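Local coordinates for anopheles Plasmodium-responsive Leucine-rich repeat protein 1B (Anopheles gambiae, PDB 4XGO), which probably acts in mosquito immunity to Plasmodium, interacting with the leucine-rich repeat protein LRIM1, at residues Y45-Q50 / F67-L72. Residues are numbered along the deposited sequence; the frame is centred on the assembly and turned at random.
Sequences YAHTIQ and FQNVPL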
loop_
_atom_site.group_PDB
_atom_site.type_symbol
_atom_site.label_atom_id
_atom_site.label_comp_id
_atom_site.label_asym_id
_atom_site.label_seq_id
_atom_site.Cartn_x
_atom_site.Cartn_y
_atom_site.Cartn_z
ATOM N N TYR A 45 12.548 -21.498 24.188
ATOM C CA TYR A 45 13.993 -21.471 24.403
ATOM C C TYR A 45 14.610 -20.093 24.168
ATOM O O TYR A 45 15.820 -19.974 23.895
ATOM C CB TYR A 45 14.641 -22.504 23.480
ATOM C CG TYR A 45 14.081 -23.886 23.711
ATOM C CD1 TYR A 45 14.537 -24.670 24.768
ATOM C CD2 TYR A 45 13.073 -24.397 22.897
ATOM C CE1 TYR A 45 14.022 -25.931 24.997
ATOM C CE2 TYR A 45 12.549 -25.658 23.118
ATOM C CZ TYR A 45 13.027 -26.422 24.167
ATOM O OH TYR A 45 12.512 -27.681 24.399
ATOM N N ALA A 46 13.787 -19.050 24.283
ATOM C CA ALA A 46 14.212 -17.687 23.982
ATOM C C ALA A 46 13.676 -16.710 25.021
ATOM O O ALA A 46 13.108 -15.667 24.677
ATOM C CB ALA A 46 13.741 -17.296 22.587
ATOM N N HIS A 47 13.884 -17.035 26.295
ATOM C CA HIS A 47 13.345 -16.227 27.387
ATOM C C HIS A 47 14.043 -14.878 27.572
ATOM O O HIS A 47 13.552 -14.030 28.325
ATOM C CB HIS A 47 13.385 -17.003 28.710
ATOM C CG HIS A 47 12.661 -18.312 28.679
ATOM N ND1 HIS A 47 11.375 -18.449 28.198
ATOM C CD2 HIS A 47 13.024 -19.541 29.130
ATOM C CE1 HIS A 47 10.981 -19.702 28.340
ATOM N NE2 HIS A 47 11.962 -20.387 28.905
ATOM N N THR A 48 15.143 -14.656 26.857
ATOM C CA THR A 48 15.912 -13.423 26.964
ATOM C C THR A 48 15.310 -12.243 26.169
ATOM O O THR A 48 15.726 -11.121 26.365
ATOM C CB THR A 48 17.355 -13.636 26.462
ATOM O OG1 THR A 48 17.316 -14.213 25.150
ATOM C CG2 THR A 48 18.139 -14.564 27.392
ATOM N N ILE A 49 14.335 -12.501 25.297
ATOM C CA ILE A 49 13.820 -11.444 24.378
ATOM C C ILE A 49 13.182 -10.275 25.140
ATOM O O ILE A 49 12.288 -10.463 25.989
ATOM C CB ILE A 49 12.801 -12.025 23.383
ATOM C CG1 ILE A 49 13.495 -13.000 22.434
ATOM C CG2 ILE A 49 12.113 -10.901 22.589
ATOM C CD1 ILE A 49 12.545 -13.918 21.697
ATOM N N GLN A 50 13.663 -9.072 24.850
ATOM C CA GLN A 50 13.055 -7.855 25.354
ATOM C C GLN A 50 12.347 -7.087 24.241
ATOM O O GLN A 50 11.364 -6.425 24.501
ATOM C CB GLN A 50 14.104 -6.969 25.978
ATOM C CG GLN A 50 14.690 -7.572 27.248
ATOM C CD GLN A 50 15.792 -6.723 27.817
ATOM O OE1 GLN A 50 15.859 -5.524 27.557
ATOM N NE2 GLN A 50 16.679 -7.342 28.585
ATOM N N PHE A 67 3.114 -15.416 24.457
ATOM C CA PHE A 67 4.059 -14.499 25.104
ATOM C C PHE A 67 4.391 -14.825 26.566
ATOM O O PHE A 67 5.186 -14.116 27.203
ATOM C CB PHE A 67 3.614 -13.030 24.944
ATOM C CG PHE A 67 3.473 -12.589 23.505
ATOM C CD1 PHE A 67 4.484 -12.843 22.573
ATOM C CD2 PHE A 67 2.321 -11.937 23.065
ATOM C CE1 PHE A 67 4.348 -12.466 21.244
ATOM C CE2 PHE A 67 2.184 -11.555 21.737
ATOM C CZ PHE A 67 3.201 -11.805 20.824
ATOM N N GLN A 68 3.818 -15.905 27.094
ATOM C CA GLN A 68 4.203 -16.389 28.416
ATOM C C GLN A 68 5.696 -16.701 28.486
ATOM O O GLN A 68 6.313 -16.548 29.539
ATOM C CB GLN A 68 3.418 -17.637 28.778
ATOM C CG GLN A 68 1.949 -17.386 28.945
ATOM C CD GLN A 68 1.314 -18.436 29.828
ATOM O OE1 GLN A 68 1.475 -19.633 29.589
ATOM N NE2 GLN A 68 0.628 -17.997 30.869
ATOM N N ASN A 69 6.276 -17.118 27.362
ATOM C CA ASN A 69 7.698 -17.427 27.296
ATOM C C ASN A 69 8.616 -16.217 27.178
ATOM O O ASN A 69 9.842 -16.376 27.260
ATOM C CB ASN A 69 7.980 -18.367 26.123
ATOM C CG ASN A 69 7.512 -19.786 26.384
ATOM O OD1 ASN A 69 7.750 -20.345 27.462
ATOM N ND2 ASN A 69 6.866 -20.391 25.388
ATOM N N VAL A 70 8.046 -15.019 26.985
ATOM C CA VAL A 70 8.857 -13.801 26.890
ATOM C C VAL A 70 8.457 -12.744 27.940
ATOM O O VAL A 70 8.020 -11.632 27.599
ATOM C CB VAL A 70 8.891 -13.232 25.442
ATOM C CG1 VAL A 70 9.685 -14.155 24.529
ATOM C CG2 VAL A 70 7.492 -13.020 24.870
ATOM N N PRO A 71 8.674 -13.051 29.236
ATOM C CA PRO A 71 8.195 -12.139 30.287
ATOM C C PRO A 71 8.951 -10.807 30.396
ATOM O O PRO A 71 8.452 -9.867 31.021
ATOM C CB PRO A 71 8.352 -12.972 31.563
ATOM C CG PRO A 71 9.503 -13.865 31.266
ATOM C CD PRO A 71 9.375 -14.217 29.807
ATOM N N LEU A 72 10.104 -10.699 29.748
ATOM C CA LEU A 72 10.883 -9.470 29.771
ATOM C C LEU A 72 10.511 -8.527 28.624
ATOM O O LEU A 72 11.139 -7.498 28.482
ATOM C CB LEU A 72 12.373 -9.776 29.683
ATOM C CG LEU A 72 12.920 -10.722 30.757
ATOM C CD1 LEU A 72 14.416 -10.875 30.553
ATOM C CD2 LEU A 72 12.588 -10.203 32.149
HETATM O O HOH W 1 11.429 -12.335 27.800
#
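His47 reaches across to 67-72 with its ring. With CG anti to its own carbonyl carbon (chi1 -57°), the side chain brings the ND1 edge of the imidazole to Asn69. CB lies near Asn69 O, CG comes a little nearer to it, and ND1 closes on that oxygen at 2.7 Å in a hydrogen bond that is almost straight, 175° at the hydrogen. The acceptor sits in the ring plane and offers a lone pair in the plane of its carbonyl; the bond helps to set the rotation of the imidazole, and since a carbonyl can only accept, ND1 carries the proton. Further round the ring, CE1 meets the side-chain oxygen of Asn69, 3.4 Å from OD1, with the Asn69 amide turned 44° out of the ring plane. The same backbone oxygen also takes a weaker CA-H...O contact from His47 CA.

Each segment leads into a strand, 51-53 and 75-77, which lie side by side and parallel in the solenoid of the leucine-rich repeat domain, the part of the longer protein present here; the contact thus joins successive coils near the N-terminal end, and the type I turn Ala46-Ile49 shapes one of them. Val70 CG1 lies against Ala46 O and Ile49 CB, 3.9 Å from the latter, and forms the buried, apolar side of the contact. A water bridges the coils further along, donating to His47 O and Ile49 O and accepting from Leu72 N at 2.9 Å. Leu72 extends CD1 to within 4.0 Å of His47 O, while its side chain crosses that of Gln50 obliquely, CB against CG. Beyond this pair, Gln50 O bonds to Thr74 OG1, and Ala46 also packs on Leu15 of the second subunit.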